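PDB 2V6K: maleylpyruvate isomerase from Ralstonia sp., which catalyses the glutathione-dependent isomerisation of maleylpyruvate to fumarylpyruvate in naphthalene degradation, acting as a zeta-class glutathione transferase homodimer. Local coordinates for the interface of chains A and B. Coordinates in Å, arbitrary orientation; residue numbers count along the deposited sequence, not the author numbering. Chains: chain A/B, Maleylpyruvate isomerase.

The interface of chains A and B. Residues chain A 51, 53, 107, 112-113; chain B 103-104, 108, 138.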
loop_
_atom_site.group_PDB
_atom_site.type_symbol
_atom_site.label_atom_id
_atom_site.label_comp_id
_atom_site.label_asym_id
_atom_site.label_seq_id
_atom_site.Cartn_x
_atom_site.Cartn_y
_atom_site.Cartn_z
ATOM N N GLN A 51 15.054 -1.322 4.975
ATOM C CA GLN A 51 13.829 -2.039 5.273
ATOM C C GLN A 51 13.987 -3.564 5.151
ATOM O O GLN A 51 13.175 -4.319 5.685
ATOM C CB GLN A 51 12.706 -1.537 4.372
ATOM C CG GLN A 51 11.349 -1.792 4.963
ATOM C CD GLN A 51 10.206 -1.304 4.105
ATOM O OE1 GLN A 51 10.386 -0.851 2.967
ATOM N NE2 GLN A 51 9.004 -1.406 4.652
ATOM N N LEU A 53 13.563 -5.727 2.714
ATOM C CA LEU A 53 12.546 -6.426 1.934
ATOM C C LEU A 53 12.891 -6.309 0.458
ATOM O O LEU A 53 13.681 -5.443 0.063
ATOM C CB LEU A 53 11.160 -5.824 2.180
ATOM C CG LEU A 53 10.647 -5.822 3.624
ATOM C CD1 LEU A 53 9.400 -4.947 3.746
ATOM C CD2 LEU A 53 10.368 -7.236 4.126
ATOM N N PRO A 107 0.487 -7.370 1.795
ATOM C CA PRO A 107 1.295 -7.244 3.014
ATOM C C PRO A 107 0.849 -8.152 4.144
ATOM O O PRO A 107 1.667 -8.520 4.994
ATOM C CB PRO A 107 1.119 -5.771 3.407
ATOM C CG PRO A 107 0.775 -5.091 2.095
ATOM C CD PRO A 107 -0.121 -6.079 1.412
ATOM N N ARG A 112 7.121 -12.595 6.589
ATOM C CA ARG A 112 7.392 -12.213 7.984
ATOM C C ARG A 112 6.140 -12.309 8.851
ATOM O O ARG A 112 6.225 -12.606 10.047
ATOM C CB ARG A 112 7.977 -10.797 8.060
ATOM C CG ARG A 112 7.023 -9.728 7.549
ATOM C CD ARG A 112 7.634 -8.346 7.412
ATOM N NE ARG A 112 6.544 -7.416 7.121
ATOM C CZ ARG A 112 6.469 -6.155 7.524
ATOM N NH1 ARG A 112 7.474 -5.577 8.175
ATOM N NH2 ARG A 112 5.367 -5.473 7.236
ATOM N N ILE A 113 4.984 -12.045 8.258
ATOM C CA ILE A 113 3.730 -12.098 8.993
ATOM C C ILE A 113 3.399 -13.551 9.300
ATOM O O ILE A 113 3.056 -13.896 10.435
ATOM C CB ILE A 113 2.574 -11.456 8.187
ATOM C CG1 ILE A 113 2.951 -10.050 7.685
ATOM C CG2 ILE A 113 1.284 -11.454 9.012
ATOM C CD1 ILE A 113 3.303 -9.034 8.766
ATOM N N CYS B 103 1.602 0.500 2.996
ATOM C CA CYS B 103 1.631 -0.924 2.662
ATOM C C CYS B 103 2.114 -1.763 3.829
ATOM O O CYS B 103 1.530 -2.806 4.125
ATOM C CB CYS B 103 2.556 -1.198 1.475
ATOM S SG CYS B 103 2.120 -0.375 -0.068
ATOM N N ASP B 104 3.188 -1.320 4.477
ATOM C CA ASP B 104 3.953 -2.234 5.318
ATOM C C ASP B 104 3.783 -2.040 6.817
ATOM O O ASP B 104 4.384 -2.776 7.603
ATOM C CB ASP B 104 5.434 -2.202 4.937
ATOM C CG ASP B 104 5.674 -2.487 3.464
ATOM O OD1 ASP B 104 4.841 -3.144 2.804
ATOM O OD2 ASP B 104 6.722 -2.025 2.973
ATOM N N ILE B 108 -1.334 -4.004 8.517
ATOM C CA ILE B 108 -1.042 -5.161 9.363
ATOM C C ILE B 108 -1.722 -5.036 10.720
ATOM O O ILE B 108 -2.008 -6.041 11.376
ATOM C CB ILE B 108 0.480 -5.328 9.588
ATOM C CG1 ILE B 108 1.299 -5.022 8.321
ATOM C CG2 ILE B 108 0.780 -6.737 10.094
ATOM C CD1 ILE B 108 0.990 -5.916 7.146
ATOM N N ALA B 138 9.459 -2.041 13.002
ATOM C CA ALA B 138 10.193 -2.402 11.793
ATOM C C ALA B 138 10.079 -1.288 10.748
ATOM O O ALA B 138 11.073 -0.886 10.142
ATOM C CB ALA B 138 9.688 -3.731 11.228
HETATM O O HOH W 1 6.720 -2.861 9.025
#
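A:Arg112 reaches over to B:Asp104 at the dimer interface of this zeta-class glutathione transferase, and both are glutathione-binding residues of the protein. B:Asp104 closes helix 88-104 of its chain, and its main chain and side chain are gripped by different parts of the other subunit. Its carbonyl O takes a hydrogen bond from the guanidinium NH2 of A:Arg112 at 2.9 Å, with the acceptor almost exactly in the guanidinium plane. A:Arg112 starts with CG wedged between its own backbone N and carbonyl carbon (chi1 63°), then runs extended to NE, which carries the guanidinium from helix 111-121 across to the end of the partner's helix. Water 1 sits at the edge of that group, 2.9 Å from NH1 of A:Arg112 and 2.7 Å from the carbonyl O of B:Asp104, so the direct bond is doubled by a bridged one, which should help fix the rotation of the planar group. CB of B:Ala138, from helix 125-149, lies near NH1.

The carboxylate of B:Asp104 turns elsewhere. Its OD2 accepts a bent hydrogen bond of 2.9 Å from the amide NE2 of A:Gln51, met on the anti side; the donor lies somewhat out of the carboxylate plane, the acceptor is tilted from the amide plane, and the two planes are 51° apart. CG of A:Gln51 stands anti to the backbone N (chi1 -157°) and the chain stays extended beyond it, delivering NE2 from the loop to the acid. NH2 of A:Arg112 is 5.0 Å from OD1 of B:Asp104, opposite charges near each other but not in direct contact.

Beside this polar cluster, B:Ile108, from the 3-10 helix 106-109 of its own chain, packs against A:Pro107 and A:Ile113. Its CD1 rests on the ring carbon CB of A:Pro107 at 3.7 Å, while its other branch, CG2, meets CD1 of A:Ile113 tip to tip, also at 3.7 Å.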